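Local coordinates for protein UDP-glucose:anthocyanidin 3-O-glucosyltransferase (Clitoria ternatea, PDB 4REL) that is a glycosyltransferase of the GT-B fold that holds 3,5,7-trihydroxy-2-(4-hydroxyphenyl)-4H-chromen-4-one in a pocket, at residues L199-V202 against L203-K207; K310-V313 against E314-T318; L439-V442 against I443-S446. One frame throughout, in Å; residues are numbered along the deposited sequence.

Overall arrangement
All three contacts are local turns of consecutive residues, and none closes a long loop. They follow in series, so none nests in or crosses another. Contact 1 comes first: it ends the helix 199-202 and leads into strand 208-211 of the seven-stranded parallel sheet. Contact 2 is a short helix between strands 296-299 and 320-323 of the six-stranded sheet. Its centre lies about 52 Å from that of contact 1, across the chain's centre. Contact 3 forms the last two turns of helix 431-445 and brings the C terminus back to the first sheet. There it touches contact 1, with Lys-207 CG 4.1 Å from Val-442 CG1. Contacts 1 and 3 both pack on strand 131-135.

Contact 1. Residues L199-V202 against L203-K207; sequences LGVV and LPQAK
Leu-199 and Leu-203 form the tight, buried side of this helix end. Leu-203 N donates to Leu-199 O at 2.9 Å, with a nearly straight N-H...O angle of 168°. On the same side the two leucine side chains lie at a slant to one another. CD2 of Leu-199 lies 4.0 Å from CG of Leu-203. Leu-199 rests on Trp-135 and Leu-203 on Ala-133, so this side faces strand 131-135. The Leu-199 side chain is about 7 Å from the bound 3,5,7-trihydroxy-2-(4-hydroxyphenyl)-4H-chromen-4-one.

Pro-204 changes the pattern. It has no N-H to give to Gly-200 O. Instead Pro-204 CD sits 3.1 Å from Gly-200 O. The turn then tightens to 3-10 form, and Gln-205 N donates to Val-202 O at 3.0 Å.

The open side is that of the exposed Val-201. Gln-205 runs beside it and points the same way, but is flanked by helix 119-127. CG1 of Val-201 meets Gln-205 NE2 at 3.9 Å. Gln-205 NE2 also donates to Val-201 O at 3.0 Å. This oxygen lies in the Gln-205 amide plane, but the nitrogen stands 47° out of the carbonyl plane. The CG of Gln-205 is anti to its carbonyl carbon (chi1 -58°), which carries the extended chain back along the helix. At the amide's other end, OE1 accepts from Gln-125 NE2.

With both ends of the Gln-205 amide bonded, its orientation should be fixed. The side-chain N-H serves a carbonyl at the helix end in place of a main-chain donor.

Contact 2. Residues K310-V313 against E314-T318; sequences KGFV and ERTST
Phe-312 and Thr-316 meet along one side of the short helix 312-315, Thr-316 just past its end. This helix belongs to a beta-alpha-beta unit that links strands 296-299 and 320-323 of the Rossmann-like sheet. Phe-312 O accepts two bonds. Thr-316 N donates to Phe-312 O at 3.1 Å, and Thr-316 OG1 donates to Phe-312 O at 2.8 Å. They come from opposite faces of the carbonyl plane. The first torsion of Thr-316 (chi1 59°) sets OG1 between its own backbone N and carbonyl carbon, where it can reach back to this oxygen. Thr-316 OG1 stands 4.0 Å above the Phe-312 ring plane, offset toward the rim. The methyl CG2 of Thr-316 approaches CE1 of that ring.

The other side chain of the first shell is Arg-315. Its backbone N donates to Gly-311 O at 2.8 Å. Its chain bends at chi3 and folds back over the start of the helix, so that the guanidinium lies flat above the same oxygen. Gly-311 O is 3.4 Å from the Arg-315 guanidinium plane, over its centre. NH1 reaches one residue further and donates to Lys-310 O, using a lone pair in the carbonyl plane.

Gly-311 is the N-cap. Its positive phi of 82° turns the chain into the helix, and its lack of a side chain lets the guanidinium lie close.

Further out, Glu-290 of helix 279-292 forms a salt bridge with Arg-315 NE and so helps to hold the guanidinium. The buried ring of Phe-312 packs on Ala-286 of that helix and on Phe-296 and Trp-298 of strand 296-299. One water closes a small ring: it donates to Lys-310 O and accepts from Arg-315 NH2, at 2.9 Å from each.

Contact 3. Residues L439-V442 against I443-S446; sequences LVEV and ISSS
Two torsion choices bring Leu-439 and Ile-443 together on one side of the last two helical turns. Leu-439 has CG anti to its backbone N (chi1 175°), and its second torsion swings CD1 forward along the helix. Ile-443 has CG1 anti to its carbonyl carbon (chi1 -69°), which sends CD1 back. Leu-439 CD1 and Ile-443 CD1 lie 4.3 Å apart, a light touch. Both residues are buried. They share Leu-28 of helix 18-31 as a neighbour, and Leu-439 also reaches Ile-132 of strand 131-135.

The backbone keeps its helical pattern beneath them. Ile-443 N donates to Leu-439 O at 3.2 Å, and Ser-444 N to Val-440 O at 2.9 Å. Ser-445 N donates to Glu-441 O at 2.8 Å, but with a more bent N-H...O angle of 135°.

The serines fill the other side and the end of the turn. Ser-445 OG folds back to Glu-441 O in a weak bond of 3.0 Å, beside the bond from its own backbone N. Ser-446 OG donates to Ile-443 O at 2.8 Å. The same hydroxyl has a second partner in Thr-109 OG1. Gln-5 NE2 donates to both Ile-443 O and Ser-446 O. Ile-443 O and the terminal carboxylate thus take donors from side chains where the helix runs out.

This is a helix C terminus closed by the Ser-446 hydroxyl and the Gln-5 amide, with a weak bond from Ser-445 OG. It ends the C-terminal helix that packs on the N-terminal Rossmann-like domain, as in other plant glycosyltransferases of the GT-B fold.

Contact 1. Residues L199-V202 against L203-K207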
# COMPACT_ATOMS: atom_id res chain seq x y z
N LEU A 199 -12.52 8.89 -9.27
CA LEU A 199 -12.84 8.38 -7.93
C LEU A 199 -13.74 9.32 -7.11
O LEU A 199 -14.51 8.87 -6.27
CB LEU A 199 -11.57 8.04 -7.16
CG LEU A 199 -10.87 6.75 -7.57
CD1 LEU A 199 -9.49 6.72 -6.94
CD2 LEU A 199 -11.70 5.52 -7.15
N GLY A 200 -13.63 10.62 -7.35
CA GLY A 200 -14.47 11.59 -6.65
C GLY A 200 -15.94 11.37 -6.93
O GLY A 200 -16.80 11.59 -6.06
N VAL A 201 -16.25 10.92 -8.14
CA VAL A 201 -17.63 10.67 -8.51
C VAL A 201 -18.02 9.22 -8.18
O VAL A 201 -19.16 8.93 -7.81
CB VAL A 201 -17.85 10.93 -10.01
CG1 VAL A 201 -19.23 10.46 -10.45
CG2 VAL A 201 -17.70 12.41 -10.30
N VAL A 202 -17.05 8.32 -8.31
CA VAL A 202 -17.29 6.89 -8.08
C VAL A 202 -17.51 6.55 -6.60
O VAL A 202 -18.49 5.89 -6.24
CB VAL A 202 -16.15 6.03 -8.67
CG1 VAL A 202 -16.22 4.58 -8.13
CG2 VAL A 202 -16.21 6.03 -10.19
N LEU A 203 -16.61 7.01 -5.73
CA LEU A 203 -16.63 6.59 -4.32
C LEU A 203 -17.90 6.91 -3.50
O LEU A 203 -18.29 6.11 -2.65
CB LEU A 203 -15.37 7.09 -3.59
CG LEU A 203 -14.07 6.44 -4.04
CD1 LEU A 203 -12.89 7.11 -3.37
CD2 LEU A 203 -14.08 4.95 -3.71
N PRO A 204 -18.55 8.07 -3.75
CA PRO A 204 -19.80 8.30 -3.00
C PRO A 204 -20.93 7.33 -3.35
O PRO A 204 -21.95 7.28 -2.65
CB PRO A 204 -20.17 9.74 -3.40
CG PRO A 204 -18.86 10.38 -3.70
CD PRO A 204 -18.11 9.30 -4.43
N GLN A 205 -20.76 6.56 -4.43
CA GLN A 205 -21.79 5.61 -4.82
C GLN A 205 -21.62 4.27 -4.10
O GLN A 205 -22.47 3.40 -4.19
CB GLN A 205 -21.78 5.41 -6.34
CG GLN A 205 -22.00 6.72 -7.11
CD GLN A 205 -22.00 6.54 -8.60
OE1 GLN A 205 -22.87 5.85 -9.16
NE2 GLN A 205 -21.03 7.15 -9.27
N ALA A 206 -20.51 4.13 -3.38
CA ALA A 206 -20.24 2.92 -2.61
C ALA A 206 -21.09 2.87 -1.35
O ALA A 206 -21.25 3.88 -0.66
CB ALA A 206 -18.77 2.81 -2.25
N LYS A 207 -21.62 1.69 -1.05
CA LYS A 207 -22.35 1.47 0.20
C LYS A 207 -21.44 1.75 1.40
O LYS A 207 -21.88 2.31 2.42
CB LYS A 207 -22.86 0.02 0.24
CG LYS A 207 -23.53 -0.39 1.54
CD LYS A 207 -24.85 0.33 1.77
CE LYS A 207 -25.61 -0.32 2.92
NZ LYS A 207 -26.98 0.25 3.10

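Contact 2. Residues K310-V313 against E314-T318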
# COMPACT_ATOMS: atom_id res chain seq x y z
N LYS A 310 32.11 -1.04 -7.70
CA LYS A 310 32.99 -2.19 -7.62
C LYS A 310 33.55 -2.34 -6.20
O LYS A 310 34.05 -1.38 -5.62
CB LYS A 310 34.14 -2.08 -8.62
CG LYS A 310 35.07 -3.28 -8.58
CD LYS A 310 36.19 -3.19 -9.61
CE LYS A 310 36.98 -4.49 -9.62
NZ LYS A 310 38.18 -4.42 -10.49
N GLY A 311 33.42 -3.54 -5.63
CA GLY A 311 33.95 -3.81 -4.31
C GLY A 311 33.07 -3.37 -3.14
O GLY A 311 33.40 -3.65 -1.98
N PHE A 312 31.97 -2.69 -3.42
CA PHE A 312 31.11 -2.19 -2.35
C PHE A 312 30.58 -3.32 -1.46
O PHE A 312 30.65 -3.24 -0.23
CB PHE A 312 29.96 -1.35 -2.90
CG PHE A 312 28.76 -1.28 -1.99
CD1 PHE A 312 28.78 -0.49 -0.84
CD2 PHE A 312 27.61 -2.00 -2.27
CE1 PHE A 312 27.68 -0.44 0.01
CE2 PHE A 312 26.50 -1.95 -1.43
CZ PHE A 312 26.54 -1.18 -0.29
N VAL A 313 30.02 -4.36 -2.06
CA VAL A 313 29.44 -5.44 -1.26
C VAL A 313 30.54 -6.13 -0.46
O VAL A 313 30.38 -6.43 0.72
CB VAL A 313 28.70 -6.48 -2.12
CG1 VAL A 313 28.17 -7.58 -1.25
CG2 VAL A 313 27.55 -5.82 -2.87
N GLU A 314 31.66 -6.39 -1.12
CA GLU A 314 32.79 -7.04 -0.47
C GLU A 314 33.34 -6.21 0.69
O GLU A 314 33.54 -6.74 1.79
CB GLU A 314 33.90 -7.34 -1.50
CG GLU A 314 35.03 -8.16 -0.93
CD GLU A 314 35.99 -8.65 -2.00
OE1 GLU A 314 35.64 -8.58 -3.20
OE2 GLU A 314 37.09 -9.11 -1.63
N ARG A 315 33.58 -4.92 0.47
CA ARG A 315 34.13 -4.07 1.52
C ARG A 315 33.19 -3.92 2.73
O ARG A 315 33.65 -3.77 3.86
CB ARG A 315 34.53 -2.69 0.98
CG ARG A 315 35.75 -2.68 0.06
CD ARG A 315 36.13 -1.24 -0.29
NE ARG A 315 34.99 -0.50 -0.82
CZ ARG A 315 34.70 -0.39 -2.11
NH1 ARG A 315 35.48 -0.97 -3.02
NH2 ARG A 315 33.63 0.29 -2.50
N THR A 316 31.87 -3.96 2.50
CA THR A 316 30.91 -3.77 3.59
C THR A 316 30.39 -5.09 4.16
O THR A 316 29.52 -5.08 5.02
CB THR A 316 29.70 -2.93 3.14
OG1 THR A 316 29.06 -3.59 2.04
CG2 THR A 316 30.15 -1.54 2.69
N SER A 317 30.95 -6.21 3.71
CA SER A 317 30.37 -7.51 4.05
C SER A 317 30.37 -7.77 5.55
O SER A 317 29.51 -8.49 6.06
CB SER A 317 31.10 -8.64 3.32
OG SER A 317 32.44 -8.75 3.77
N THR A 318 31.31 -7.17 6.26
CA THR A 318 31.42 -7.41 7.69
C THR A 318 30.44 -6.58 8.53
O THR A 318 30.36 -6.78 9.74
CB THR A 318 32.87 -7.21 8.18
OG1 THR A 318 33.37 -5.96 7.69
CG2 THR A 318 33.76 -8.32 7.65
O HOH W 1 34.06 1.52 -5.14

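Contact 3. Residues L439-V442 against I443-S446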
# COMPACT_ATOMS: atom_id res chain seq x y z
N LEU A 439 -19.03 -3.80 8.89
CA LEU A 439 -18.82 -4.39 7.58
C LEU A 439 -19.43 -5.78 7.49
O LEU A 439 -20.12 -6.10 6.52
CB LEU A 439 -17.32 -4.43 7.25
CG LEU A 439 -16.89 -5.13 5.96
CD1 LEU A 439 -17.57 -4.50 4.75
CD2 LEU A 439 -15.36 -5.07 5.80
N VAL A 440 -19.21 -6.59 8.51
CA VAL A 440 -19.80 -7.92 8.56
C VAL A 440 -21.33 -7.86 8.44
O VAL A 440 -21.94 -8.65 7.72
CB VAL A 440 -19.36 -8.67 9.82
CG1 VAL A 440 -20.19 -9.93 10.03
CG2 VAL A 440 -17.86 -9.01 9.74
N GLU A 441 -21.95 -6.90 9.12
CA GLU A 441 -23.40 -6.80 9.07
C GLU A 441 -23.89 -6.28 7.72
O GLU A 441 -24.97 -6.64 7.28
CB GLU A 441 -23.99 -5.97 10.22
CG GLU A 441 -23.33 -6.13 11.60
CD GLU A 441 -23.00 -7.57 12.00
OE1 GLU A 441 -23.79 -8.49 11.70
OE2 GLU A 441 -21.94 -7.76 12.65
N VAL A 442 -23.10 -5.45 7.04
CA VAL A 442 -23.49 -5.04 5.68
C VAL A 442 -23.61 -6.28 4.80
O VAL A 442 -24.58 -6.45 4.04
CB VAL A 442 -22.49 -4.05 5.06
CG1 VAL A 442 -22.77 -3.89 3.57
CG2 VAL A 442 -22.58 -2.71 5.76
N ILE A 443 -22.63 -7.17 4.91
CA ILE A 443 -22.61 -8.40 4.14
C ILE A 443 -23.76 -9.34 4.53
O ILE A 443 -24.41 -9.92 3.67
CB ILE A 443 -21.26 -9.10 4.28
CG1 ILE A 443 -20.19 -8.27 3.59
CG2 ILE A 443 -21.31 -10.51 3.69
CD1 ILE A 443 -18.77 -8.58 4.05
N SER A 444 -24.02 -9.47 5.83
CA SER A 444 -25.10 -10.36 6.27
C SER A 444 -26.50 -9.78 5.98
O SER A 444 -27.47 -10.53 5.87
CB SER A 444 -24.95 -10.76 7.75
OG SER A 444 -25.12 -9.66 8.62
N SER A 445 -26.59 -8.46 5.83
CA SER A 445 -27.87 -7.80 5.57
C SER A 445 -28.20 -7.71 4.08
O SER A 445 -29.35 -7.46 3.71
CB SER A 445 -27.89 -6.39 6.17
OG SER A 445 -27.95 -6.43 7.58
N SER A 446 -27.19 -7.93 3.24
CA SER A 446 -27.33 -7.81 1.79
C SER A 446 -28.22 -8.91 1.20
O SER A 446 -28.52 -9.92 1.85
CB SER A 446 -25.96 -7.80 1.10
OG SER A 446 -25.33 -9.08 1.13
OXT SER A 446 -28.67 -8.80 0.06